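Local coordinates for outer membrane protein Omp121 (Bacteroides thetaiotaomicron, PDB 5FQ8) that probably imports a substrate across the bacterial outer membrane as a calcium-binding beta-barrel receptor of the TonB-dependent family, at residues 446-460 with 480-494. Sequence-based numbering, arbitrary orientation.
With KR0 (3-decanoyloxypropyl decanoate), chain K; C8E ((hydroxyethyloxy)tri(ethyloxy)octane), chain U.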
ATOM      1  N   GLN B 446       7.149  -7.001   5.722  1.00 23.43           N
ATOM      2  CA  GLN B 446       5.917  -6.254   5.559  1.00 23.27           C
ATOM      3  C   GLN B 446       6.158  -4.856   6.085  1.00 23.23           C
ATOM      4  O   GLN B 446       6.950  -4.665   7.002  1.00 23.23           O
ATOM      5  CB  GLN B 446       4.774  -6.926   6.299  1.00 24.90           C
ATOM      6  CG  GLN B 446       3.476  -6.212   6.199  1.00 26.99           C
ATOM      7  CD  GLN B 446       2.431  -6.850   7.061  1.00 26.68           C
ATOM      8  OE1 GLN B 446       2.751  -7.533   8.026  1.00 25.53           O
ATOM      9  NE2 GLN B 446       1.175  -6.659   6.709  1.00 24.54           N
ATOM     10  N   TYR B 447       5.496  -3.886   5.477  1.00 25.06           N
ATOM     11  CA  TYR B 447       5.624  -2.502   5.904  1.00 24.06           C
ATOM     12  C   TYR B 447       4.341  -1.775   5.570  1.00 30.43           C
ATOM     13  O   TYR B 447       3.920  -1.770   4.416  1.00 38.60           O
ATOM     14  CB  TYR B 447       6.800  -1.823   5.232  1.00 24.03           C
ATOM     15  CG  TYR B 447       6.836  -0.353   5.524  1.00 26.02           C
ATOM     16  CD1 TYR B 447       7.284   0.106   6.741  1.00 31.47           C
ATOM     17  CD2 TYR B 447       6.403   0.579   4.594  1.00 24.17           C
ATOM     18  CE1 TYR B 447       7.319   1.446   7.022  1.00 29.80           C
ATOM     19  CE2 TYR B 447       6.431   1.928   4.871  1.00 30.83           C
ATOM     20  CZ  TYR B 447       6.888   2.356   6.091  1.00 31.41           C
ATOM     21  OH  TYR B 447       6.927   3.696   6.401  1.00 37.08           O
ATOM     22  N   SER B 448       3.738  -1.142   6.560  1.00 26.64           N
ATOM     23  CA  SER B 448       2.534  -0.372   6.321  1.00 23.17           C
ATOM     24  C   SER B 448       2.674   1.007   6.945  1.00 23.02           C
ATOM     25  O   SER B 448       3.526   1.250   7.795  1.00 23.02           O
ATOM     26  CB  SER B 448       1.304  -1.088   6.860  1.00 22.79           C
ATOM     27  OG  SER B 448       1.368  -1.179   8.263  1.00 22.64           O
ATOM     28  N   GLU B 449       1.849   1.920   6.461  1.00 23.10           N
ATOM     29  CA  GLU B 449       1.785   3.277   6.962  1.00 23.17           C
ATOM     30  C   GLU B 449       0.342   3.719   6.867  1.00 23.15           C
ATOM     31  O   GLU B 449      -0.345   3.383   5.907  1.00 23.20           O
ATOM     32  CB  GLU B 449       2.693   4.217   6.166  1.00 23.45           C
ATOM     33  CG  GLU B 449       2.500   5.673   6.503  1.00 23.58           C
ATOM     34  CD  GLU B 449       3.396   6.574   5.719  1.00 23.89           C
ATOM     35  OE1 GLU B 449       4.612   6.341   5.729  1.00 23.98           O
ATOM     36  OE2 GLU B 449       2.889   7.502   5.074  1.00 24.08           O
ATOM     37  N   GLN B 450      -0.123   4.434   7.874  1.00 23.10           N
ATOM     38  CA  GLN B 450      -1.483   4.943   7.879  1.00 23.13           C
ATOM     39  C   GLN B 450      -1.467   6.361   8.413  1.00 23.27           C
ATOM     40  O   GLN B 450      -0.707   6.669   9.324  1.00 23.26           O
ATOM     41  CB  GLN B 450      -2.392   4.057   8.722  1.00 22.92           C
ATOM     42  CG  GLN B 450      -3.822   4.483   8.695  1.00 22.98           C
ATOM     43  CD  GLN B 450      -4.648   3.770   9.725  1.00 22.83           C
ATOM     44  OE1 GLN B 450      -4.272   2.707  10.198  1.00 26.78           O
ATOM     45  NE2 GLN B 450      -5.778   4.355  10.090  1.00 22.92           N
ATOM     46  N   ILE B 451      -2.280   7.223   7.832  1.00 23.45           N
ATOM     47  CA  ILE B 451      -2.386   8.601   8.274  1.00 28.75           C
ATOM     48  C   ILE B 451      -3.842   8.825   8.603  1.00 29.64           C
ATOM     49  O   ILE B 451      -4.698   8.740   7.722  1.00 31.39           O
ATOM     50  CB  ILE B 451      -1.887   9.598   7.220  1.00 26.49           C
ATOM     51  CG1 ILE B 451      -0.377   9.573   7.136  1.00 23.98           C
ATOM     52  CG2 ILE B 451      -2.323  10.993   7.549  1.00 24.17           C
ATOM     53  CD1 ILE B 451       0.137  10.657   6.335  1.00 24.31           C
ATOM     54  N   THR B 452      -4.136   9.078   9.866  1.00 23.59           N
ATOM     55  CA  THR B 452      -5.503   9.325  10.274  1.00 23.65           C
ATOM     56  C   THR B 452      -5.708  10.815  10.423  1.00 23.93           C
ATOM     57  O   THR B 452      -4.780  11.542  10.761  1.00 24.03           O
ATOM     58  CB  THR B 452      -5.843   8.614  11.583  1.00 23.46           C
ATOM     59  OG1 THR B 452      -5.185   7.349  11.643  1.00 27.82           O
ATOM     60  CG2 THR B 452      -7.324   8.393  11.660  1.00 23.50           C
ATOM     61  N   ARG B 453      -6.914  11.267  10.130  1.00 24.11           N
ATOM     62  CA  ARG B 453      -7.281  12.663  10.281  1.00 24.42           C
ATOM     63  C   ARG B 453      -8.623  12.697  10.980  1.00 24.48           C
ATOM     64  O   ARG B 453      -9.612  12.198  10.438  1.00 42.90           O
ATOM     65  CB  ARG B 453      -7.356  13.375   8.937  1.00 24.69           C
ATOM     66  CG  ARG B 453      -6.036  13.629   8.268  1.00 24.74           C
ATOM     67  CD  ARG B 453      -6.255  14.428   7.004  1.00 25.08           C
ATOM     68  NE  ARG B 453      -6.891  15.723   7.224  1.00 25.42           N
ATOM     69  CZ  ARG B 453      -7.727  16.280   6.358  1.00 25.71           C
ATOM     70  NH1 ARG B 453      -8.040  15.630   5.250  1.00 25.70           N
ATOM     71  NH2 ARG B 453      -8.264  17.459   6.601  1.00 26.05           N
ATOM     72  N   ARG B 454      -8.647  13.264  12.181  1.00 24.69           N
ATOM     73  CA  ARG B 454      -9.844  13.403  12.990  1.00 24.67           C
ATOM     74  C   ARG B 454     -10.209  14.864  13.121  1.00 25.06           C
ATOM     75  O   ARG B 454      -9.336  15.724  13.167  1.00 25.19           O
ATOM     76  CB  ARG B 454      -9.633  12.837  14.383  1.00 40.68           C
ATOM     77  CG  ARG B 454      -9.922  11.393  14.499  1.00 27.20           C
ATOM     78  CD  ARG B 454      -9.611  10.874  15.866  1.00 24.05           C
ATOM     79  NE  ARG B 454      -9.452   9.433  15.805  1.00 23.76           N
ATOM     80  CZ  ARG B 454     -10.457   8.582  15.644  1.00 23.72           C
ATOM     81  NH1 ARG B 454     -11.700   9.027  15.539  1.00 23.95           N
ATOM     82  NH2 ARG B 454     -10.214   7.285  15.593  1.00 23.48           N
ATOM     83  N   ARG B 455     -11.501  15.141  13.218  1.00 25.28           N
ATOM     84  CA  ARG B 455     -11.915  16.527  13.351  1.00 25.70           C
ATOM     85  C   ARG B 455     -13.323  16.630  13.911  1.00 25.91           C
ATOM     86  O   ARG B 455     -14.251  16.028  13.376  1.00 25.91           O
ATOM     87  CB  ARG B 455     -11.808  17.222  11.999  1.00 25.92           C
ATOM     88  CG  ARG B 455     -12.199  18.662  11.963  1.00 26.39           C
ATOM     89  CD  ARG B 455     -11.651  19.312  10.726  1.00 51.03           C
ATOM     90  NE  ARG B 455     -11.945  20.738  10.699  1.00 41.89           N
ATOM     91  CZ  ARG B 455     -12.938  21.281  10.008  1.00 54.99           C
ATOM     92  NH1 ARG B 455     -13.732  20.516   9.270  1.00 62.83           N
ATOM     93  NH2 ARG B 455     -13.125  22.591  10.048  1.00 61.92           N
ATOM     94  N   GLU B 456     -13.493  17.376  14.993  1.00 26.13           N
ATOM     95  CA  GLU B 456     -14.804  17.599  15.574  1.00 26.41           C
ATOM     96  C   GLU B 456     -15.014  19.088  15.765  1.00 26.89           C
ATOM     97  O   GLU B 456     -14.074  19.833  16.027  1.00 26.96           O
ATOM     98  CB  GLU B 456     -14.960  16.879  16.904  1.00 33.68           C
ATOM     99  CG  GLU B 456     -14.373  15.467  16.941  1.00 39.87           C
ATOM    100  CD  GLU B 456     -14.523  14.813  18.297  1.00 39.38           C
ATOM    101  OE1 GLU B 456     -14.989  15.512  19.218  1.00 49.41           O
ATOM    102  OE2 GLU B 456     -14.185  13.616  18.443  1.00 26.60           O
ATOM    103  N   ILE B 457     -16.252  19.526  15.614  1.00 27.26           N
ATOM    104  CA  ILE B 457     -16.579  20.929  15.803  1.00 27.77           C
ATOM    105  C   ILE B 457     -17.842  21.014  16.630  1.00 28.07           C
ATOM    106  O   ILE B 457     -18.820  20.315  16.354  1.00 28.07           O
ATOM    107  CB  ILE B 457     -16.774  21.679  14.476  1.00 28.06           C
ATOM    108  CG1 ILE B 457     -15.442  21.880  13.786  1.00 30.68           C
ATOM    109  CG2 ILE B 457     -17.420  23.016  14.725  1.00 28.65           C
ATOM    110  CD1 ILE B 457     -15.587  22.492  12.428  1.00 31.65           C
ATOM    111  N   ASN B 458     -17.826  21.871  17.640  1.00 35.43           N
ATOM    112  CA  ASN B 458     -18.959  22.022  18.528  1.00 28.72           C
ATOM    113  C   ASN B 458     -19.286  23.490  18.674  1.00 29.32           C
ATOM    114  O   ASN B 458     -18.391  24.308  18.879  1.00 29.42           O
ATOM    115  CB  ASN B 458     -18.667  21.392  19.882  1.00 28.51           C
ATOM    116  CG  ASN B 458     -19.901  21.219  20.702  1.00 28.81           C
ATOM    117  OD1 ASN B 458     -20.734  20.368  20.408  1.00 28.73           O
ATOM    118  ND2 ASN B 458     -20.040  22.032  21.741  1.00 34.52           N
ATOM    119  N   GLN B 459     -20.557  23.826  18.557  1.00 29.76           N
ATOM    120  CA  GLN B 459     -20.979  25.209  18.678  1.00 30.39           C
ATOM    121  C   GLN B 459     -22.182  25.289  19.592  1.00 30.80           C
ATOM    122  O   GLN B 459     -23.138  24.527  19.431  1.00 34.56           O
ATOM    123  CB  GLN B 459     -21.287  25.808  17.315  1.00 44.66           C
ATOM    124  CG  GLN B 459     -20.048  25.901  16.469  1.00 53.64           C
ATOM    125  CD  GLN B 459     -20.161  26.918  15.388  1.00 64.42           C
ATOM    126  OE1 GLN B 459     -21.232  27.456  15.152  1.00 73.00           O
ATOM    127  NE2 GLN B 459     -19.049  27.203  14.720  1.00 66.56           N
ATOM    128  N   ASP B 460     -22.117  26.196  20.558  1.00 31.19           N
ATOM    129  CA  ASP B 460     -23.210  26.429  21.479  1.00 31.67           C
ATOM    130  C   ASP B 460     -23.575  27.898  21.463  1.00 32.37           C
ATOM    131  O   ASP B 460     -22.699  28.765  21.528  1.00 32.48           O
ATOM    132  CB  ASP B 460     -22.840  25.982  22.885  1.00 31.51           C
ATOM    133  CG  ASP B 460     -22.748  24.489  23.007  1.00 33.16           C
ATOM    134  OD1 ASP B 460     -23.795  23.843  23.236  1.00 31.07           O
ATOM    135  OD2 ASP B 460     -21.629  23.965  22.867  1.00 41.65           O
ATOM    136  N   PHE B 480     -28.655  26.235  22.101  1.00 33.50           N
ATOM    137  CA  PHE B 480     -28.599  25.497  20.853  1.00 33.09           C
ATOM    138  C   PHE B 480     -27.262  24.783  20.790  1.00 37.93           C
ATOM    139  O   PHE B 480     -26.240  25.338  21.194  1.00 40.23           O
ATOM    140  CB  PHE B 480     -28.754  26.424  19.653  1.00 33.42           C
ATOM    141  CG  PHE B 480     -28.304  25.818  18.354  1.00 34.73           C
ATOM    142  CD1 PHE B 480     -26.998  25.946  17.927  1.00 35.84           C
ATOM    143  CD2 PHE B 480     -29.190  25.129  17.555  1.00 34.78           C
ATOM    144  CE1 PHE B 480     -26.588  25.387  16.755  1.00 32.10           C
ATOM    145  CE2 PHE B 480     -28.781  24.577  16.371  1.00 32.59           C
ATOM    146  CZ  PHE B 480     -27.482  24.707  15.974  1.00 32.15           C
ATOM    147  N   ASN B 481     -27.261  23.561  20.274  1.00 39.74           N
ATOM    148  CA  ASN B 481     -26.024  22.815  20.098  1.00 36.89           C
ATOM    149  C   ASN B 481     -25.882  22.393  18.642  1.00 38.55           C
ATOM    150  O   ASN B 481     -26.873  22.088  17.978  1.00 40.58           O
ATOM    151  CB  ASN B 481     -25.978  21.597  21.015  1.00 33.30           C
ATOM    152  CG  ASN B 481     -24.627  20.930  21.012  1.00 36.10           C
ATOM    153  OD1 ASN B 481     -24.514  19.716  21.141  1.00 43.68           O
ATOM    154  ND2 ASN B 481     -23.591  21.721  20.845  1.00 36.04           N
ATOM    155  N   GLY B 482     -24.650  22.395  18.148  1.00 32.80           N
ATOM    156  CA  GLY B 482     -24.369  21.888  16.824  1.00 30.12           C
ATOM    157  C   GLY B 482     -23.061  21.138  16.806  1.00 29.47           C
ATOM    158  O   GLY B 482     -22.020  21.689  17.167  1.00 39.04           O
ATOM    159  N   ASN B 483     -23.096  19.882  16.394  1.00 29.07           N
ATOM    160  CA  ASN B 483     -21.942  19.004  16.487  1.00 28.47           C
ATOM    161  C   ASN B 483     -21.613  18.416  15.118  1.00 28.19           C
ATOM    162  O   ASN B 483     -22.511  18.110  14.334  1.00 30.20           O
ATOM    163  CB  ASN B 483     -22.210  17.899  17.493  1.00 28.25           C
ATOM    164  CG  ASN B 483     -20.965  17.157  17.876  1.00 27.71           C
ATOM    165  OD1 ASN B 483     -20.806  15.975  17.573  1.00 27.34           O
ATOM    166  ND2 ASN B 483     -20.061  17.851  18.539  1.00 27.69           N
ATOM    167  N   GLU B 484     -20.324  18.251  14.841  1.00 29.11           N
ATOM    168  CA  GLU B 484     -19.870  17.666  13.590  1.00 28.77           C
ATOM    169  C   GLU B 484     -18.588  16.905  13.874  1.00 27.87           C
ATOM    170  O   GLU B 484     -17.587  17.507  14.244  1.00 27.66           O
ATOM    171  CB  GLU B 484     -19.643  18.740  12.536  1.00 31.00           C
ATOM    172  CG  GLU B 484     -19.439  18.188  11.137  1.00 33.74           C
ATOM    173  CD  GLU B 484     -18.885  19.198  10.170  1.00 34.71           C
ATOM    174  OE1 GLU B 484     -17.658  19.422  10.173  1.00 27.67           O
ATOM    175  OE2 GLU B 484     -19.679  19.774   9.404  1.00 35.18           O
ATOM    176  N   ARG B 485     -18.604  15.595  13.696  1.00 26.66           N
ATOM    177  CA  ARG B 485     -17.440  14.766  13.974  1.00 29.62           C
ATOM    178  C   ARG B 485     -17.047  14.027  12.705  1.00 31.79           C
ATOM    179  O   ARG B 485     -17.906  13.467  12.022  1.00 33.79           O
ATOM    180  CB  ARG B 485     -17.724  13.795  15.127  1.00 26.00           C
ATOM    181  CG  ARG B 485     -17.901  14.483  16.468  1.00 26.22           C
ATOM    182  CD  ARG B 485     -18.076  13.511  17.610  1.00 38.52           C
ATOM    183  NE  ARG B 485     -19.474  13.162  17.795  1.00 28.63           N
ATOM    184  CZ  ARG B 485     -19.872  12.086  18.443  1.00 30.19           C
ATOM    185  NH1 ARG B 485     -18.968  11.280  18.952  1.00 39.37           N
ATOM    186  NH2 ARG B 485     -21.154  11.821  18.579  1.00 26.50           N
ATOM    187  N   LYS B 486     -15.760  14.036  12.384  1.00 26.70           N
ATOM    188  CA  LYS B 486     -15.279  13.465  11.138  1.00 25.53           C
ATOM    189  C   LYS B 486     -13.974  12.740  11.388  1.00 25.13           C
ATOM    190  O   LYS B 486     -13.104  13.239  12.096  1.00 25.08           O
ATOM    191  CB  LYS B 486     -15.085  14.545  10.071  1.00 25.82           C
ATOM    192  CG  LYS B 486     -14.572  14.067   8.726  1.00 25.71           C
ATOM    193  CD  LYS B 486     -14.353  15.234   7.788  1.00 26.05           C
ATOM    194  CE  LYS B 486     -13.929  14.781   6.410  1.00 27.95           C
ATOM    195  NZ  LYS B 486     -13.545  15.899   5.510  1.00 28.89           N
ATOM    196  N   VAL B 487     -13.842  11.560  10.821  1.00 24.89           N
ATOM    197  CA  VAL B 487     -12.581  10.841  10.849  1.00 24.55           C
ATOM    198  C   VAL B 487     -12.350  10.304   9.453  1.00 24.50           C
ATOM    199  O   VAL B 487     -13.303   9.967   8.749  1.00 24.63           O
ATOM    200  CB  VAL B 487     -12.587   9.726  11.915  1.00 24.28           C
ATOM    201  CG1 VAL B 487     -13.801   8.881  11.773  1.00 24.32           C
ATOM    202  CG2 VAL B 487     -11.361   8.879  11.820  1.00 23.96           C
ATOM    203  N   SER B 488     -11.095  10.294   9.026  1.00 24.37           N
ATOM    204  CA  SER B 488     -10.728   9.640   7.786  1.00 24.31           C
ATOM    205  C   SER B 488      -9.305   9.146   7.936  1.00 24.06           C
ATOM    206  O   SER B 488      -8.576   9.586   8.816  1.00 23.99           O
ATOM    207  CB  SER B 488     -10.880  10.573   6.582  1.00 24.63           C
ATOM    208  OG  SER B 488      -9.759  11.418   6.382  1.00 24.70           O
ATOM    209  N   TYR B 489      -8.923   8.193   7.102  1.00 23.94           N
ATOM    210  CA  TYR B 489      -7.534   7.769   7.088  1.00 29.26           C
ATOM    211  C   TYR B 489      -7.187   7.254   5.709  1.00 23.82           C
ATOM    212  O   TYR B 489      -8.046   7.109   4.847  1.00 23.97           O
ATOM    213  CB  TYR B 489      -7.224   6.711   8.160  1.00 27.59           C
ATOM    214  CG  TYR B 489      -7.884   5.366   7.969  1.00 25.61           C
ATOM    215  CD1 TYR B 489      -7.399   4.454   7.052  1.00 25.58           C
ATOM    216  CD2 TYR B 489      -8.965   4.998   8.736  1.00 23.32           C
ATOM    217  CE1 TYR B 489      -7.989   3.243   6.885  1.00 23.21           C
ATOM    218  CE2 TYR B 489      -9.560   3.782   8.575  1.00 23.25           C
ATOM    219  CZ  TYR B 489      -9.067   2.909   7.647  1.00 23.19           C
ATOM    220  OH  TYR B 489      -9.659   1.687   7.487  1.00 23.15           O
ATOM    221  N   GLN B 490      -5.902   6.989   5.520  1.00 23.74           N
ATOM    222  CA  GLN B 490      -5.378   6.439   4.281  1.00 23.80           C
ATOM    223  C   GLN B 490      -4.334   5.400   4.633  1.00 23.58           C
ATOM    224  O   GLN B 490      -3.313   5.725   5.231  1.00 23.53           O
ATOM    225  CB  GLN B 490      -4.774   7.526   3.395  1.00 24.08           C
ATOM    226  CG  GLN B 490      -4.370   7.009   2.043  1.00 24.21           C
ATOM    227  CD  GLN B 490      -3.458   7.933   1.332  1.00 24.48           C
ATOM    228  OE1 GLN B 490      -2.937   8.856   1.915  1.00 26.56           O
ATOM    229  NE2 GLN B 490      -3.262   7.703   0.056  1.00 24.68           N
ATOM    230  N   TYR B 491      -4.573   4.164   4.244  1.00 33.64           N
ATOM    231  CA  TYR B 491      -3.691   3.069   4.593  1.00 28.56           C
ATOM    232  C   TYR B 491      -2.985   2.543   3.356  1.00 23.42           C
ATOM    233  O   TYR B 491      -3.521   2.593   2.254  1.00 23.61           O
ATOM    234  CB  TYR B 491      -4.486   1.955   5.258  1.00 31.09           C
ATOM    235  CG  TYR B 491      -3.669   0.755   5.629  1.00 32.12           C
ATOM    236  CD1 TYR B 491      -2.865   0.761   6.754  1.00 26.99           C
ATOM    237  CD2 TYR B 491      -3.712  -0.391   4.862  1.00 28.13           C
ATOM    238  CE1 TYR B 491      -2.126  -0.331   7.098  1.00 25.38           C
ATOM    239  CE2 TYR B 491      -2.976  -1.489   5.204  1.00 25.14           C
ATOM    240  CZ  TYR B 491      -2.187  -1.452   6.327  1.00 23.88           C
ATOM    241  OH  TYR B 491      -1.444  -2.542   6.680  1.00 27.10           O
ATOM    242  N   SER B 492      -1.774   2.041   3.538  1.00 25.20           N
ATOM    243  CA  SER B 492      -1.080   1.444   2.413  1.00 23.50           C
ATOM    244  C   SER B 492      -0.004   0.495   2.932  1.00 31.14           C
ATOM    245  O   SER B 492       0.735   0.836   3.853  1.00 26.01           O
ATOM    246  CB  SER B 492      -0.512   2.530   1.495  1.00 23.78           C
ATOM    247  OG  SER B 492       0.834   2.801   1.777  1.00 25.34           O
ATOM    248  N   GLU B 493       0.070  -0.695   2.330  1.00 23.40           N
ATOM    249  CA  GLU B 493       0.845  -1.822   2.827  1.00 23.30           C
ATOM    250  C   GLU B 493       1.571  -2.480   1.678  1.00 23.52           C
ATOM    251  O   GLU B 493       1.014  -2.587   0.592  1.00 32.47           O
ATOM    252  CB  GLU B 493      -0.091  -2.838   3.494  1.00 23.11           C
ATOM    253  CG  GLU B 493       0.537  -4.074   4.060  1.00 23.02           C
ATOM    254  CD  GLU B 493      -0.502  -5.089   4.461  1.00 22.91           C
ATOM    255  OE1 GLU B 493      -1.651  -4.696   4.718  1.00 22.85           O
ATOM    256  OE2 GLU B 493      -0.185  -6.291   4.505  1.00 22.93           O
ATOM    257  N   VAL B 494       2.797  -2.928   1.906  1.00 23.55           N
ATOM    258  CA  VAL B 494       3.511  -3.754   0.940  1.00 23.77           C
ATOM    259  C   VAL B 494       4.062  -4.960   1.660  1.00 26.00           C
ATOM    260  O   VAL B 494       4.477  -4.870   2.817  1.00 28.23           O
ATOM    261  CB  VAL B 494       4.664  -3.013   0.228  1.00 24.05           C
ATOM    262  CG1 VAL B 494       4.127  -1.997  -0.725  1.00 24.23           C
ATOM    263  CG2 VAL B 494       5.568  -2.388   1.235  1.00 24.66           C
TER
HETATM  264  C1  KR0 K1985     -23.453  22.415  12.498  1.00 41.70           C
HETATM  265  O1  KR0 K1985     -23.921  23.581  13.172  1.00 42.88           O
HETATM  266  C2  KR0 K1985     -22.236  21.939  13.261  1.00 41.40           C
HETATM  267  C3  KR0 K1985     -20.971  22.183  12.469  1.00 41.26           C
HETATM  268  C4  KR0 K1985     -19.080  27.554  10.178  1.00 45.06           C
HETATM  269  O4  KR0 K1985     -20.609  23.559  12.432  1.00 42.32           O
HETATM  270  C5  KR0 K1985     -19.571  23.944  11.490  1.00 42.33           C
HETATM  271  C6  KR0 K1985     -19.195  28.217  11.555  1.00 45.99           C
HETATM  272  C7  KR0 K1985     -23.782  24.898  12.571  1.00 47.80           C
HETATM  273  C8  KR0 K1985     -18.377  29.501  11.706  1.00 47.18           C
HETATM  274  O8  KR0 K1985     -19.107  23.079  10.784  1.00 41.44           O
HETATM  275  C9  KR0 K1985     -18.429  30.052  13.136  1.00 48.09           C
HETATM  276  O9  KR0 K1985     -24.064  25.056  11.401  1.00 49.82           O
HETATM  277  C10 KR0 K1985     -19.047  25.353  11.373  1.00 43.45           C
HETATM  278  C11 KR0 K1985     -19.614  26.117  10.180  1.00 43.83           C
HETATM  279  C12 KR0 K1985     -23.293  26.074  13.375  1.00 46.55           C
HETATM  280  C13 KR0 K1985     -24.165  27.284  13.064  1.00 45.99           C
HETATM  281  C14 KR0 K1985     -17.967  31.512  13.228  1.00 57.18           C
HETATM  282  C15 KR0 K1985     -17.661  31.951  14.658  1.00 50.38           C
HETATM  283  C16 KR0 K1985     -16.981  33.298  14.726  1.00 51.73           C
HETATM  284  C17 KR0 K1985     -24.088  28.339  14.161  1.00 47.25           C
HETATM  285  C18 KR0 K1985     -23.134  29.482  13.837  1.00 48.06           C
HETATM  286  C19 KR0 K1985     -23.003  30.396  15.053  1.00 49.28           C
HETATM  287  C20 KR0 K1985     -22.349  31.741  14.749  1.00 50.39           C
HETATM  288  C21 KR0 K1985     -22.198  32.568  16.028  1.00 55.16           C
HETATM  289  C22 KR0 K1985     -21.971  34.051  15.735  1.00 52.95           C
HETATM  290  C23 KR0 K1985     -21.531  34.853  16.944  1.00 54.18           C
HETATM  291  C8  C8E U1989     -14.822  25.096   9.468  1.00 23.59           C
HETATM  292  O9  C8E U1989     -13.855  25.267  10.477  1.00 29.61           O
HETATM  293  C10 C8E U1989     -14.082  26.483  11.144  1.00 36.02           C
HETATM  294  C11 C8E U1989     -12.783  27.134  11.610  1.00 39.41           C
HETATM  295  O12 C8E U1989     -13.087  27.851  12.787  1.00 41.85           O
HETATM  296  C13 C8E U1989     -11.999  28.529  13.365  1.00 39.24           C
HETATM  297  C14 C8E U1989     -12.400  28.952  14.776  1.00 38.91           C
HETATM  298  O15 C8E U1989     -12.478  27.831  15.631  1.00 38.97           O
HETATM  299  C16 C8E U1989     -12.492  28.208  16.986  1.00 42.55           C
HETATM  300  O   HOH W   1     -16.839  17.030  19.414  1.00 23.60           O
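N458 shares one carboxamide oxygen, OD1, between two asparagines of the facing strand: ND2 of N481 and ND2 of N483 each donate to it. The bond from N481 is nearly straight (170°) but comes from above the carbonyl plane; that from N483 lies closer to it. N481 ND2 also donates to Q459 O, which accepts from G482 N as well, while R545 NH2 donates to N481 OD1, engaging both ends of the amide.

These amides sit on the face of the antiparallel pair turned to the barrel lumen and its plug. E456 and R485, on the same face, touch by their aliphatic parts, and E456 OE2 accepts a hydrogen bond from N110 of the plug. With CG trans to the backbone N (chi1 -176°), Q450 extends until its NE2 stands over one face of the Y489 ring, 3.2 Å from CG. R454 runs alongside V487, whose CG2 lies over the guanidinium 3.7 Å from NH1. At the far end, Q446 NE2 donates to E493 OE2 (2.6 Å) from above the carboxylate plane, and Y491 OH to OE1 of the same glutamate.

Residues alternate between the plug side and the outer side of the barrel wall; I457, Q459, G482 and E484, on the outer side, meet the two-chain diester KR0. Bare G482 lets the lipid close in, its C 3.7 Å from KR0 C2. E484 OE2 is salt-bridged to R522, and R453 to E380 of the second subunit.

In the barrel wall, strand 398-417 flanks the hairpin beside 446-469, and strand 513-534 beside 472-495.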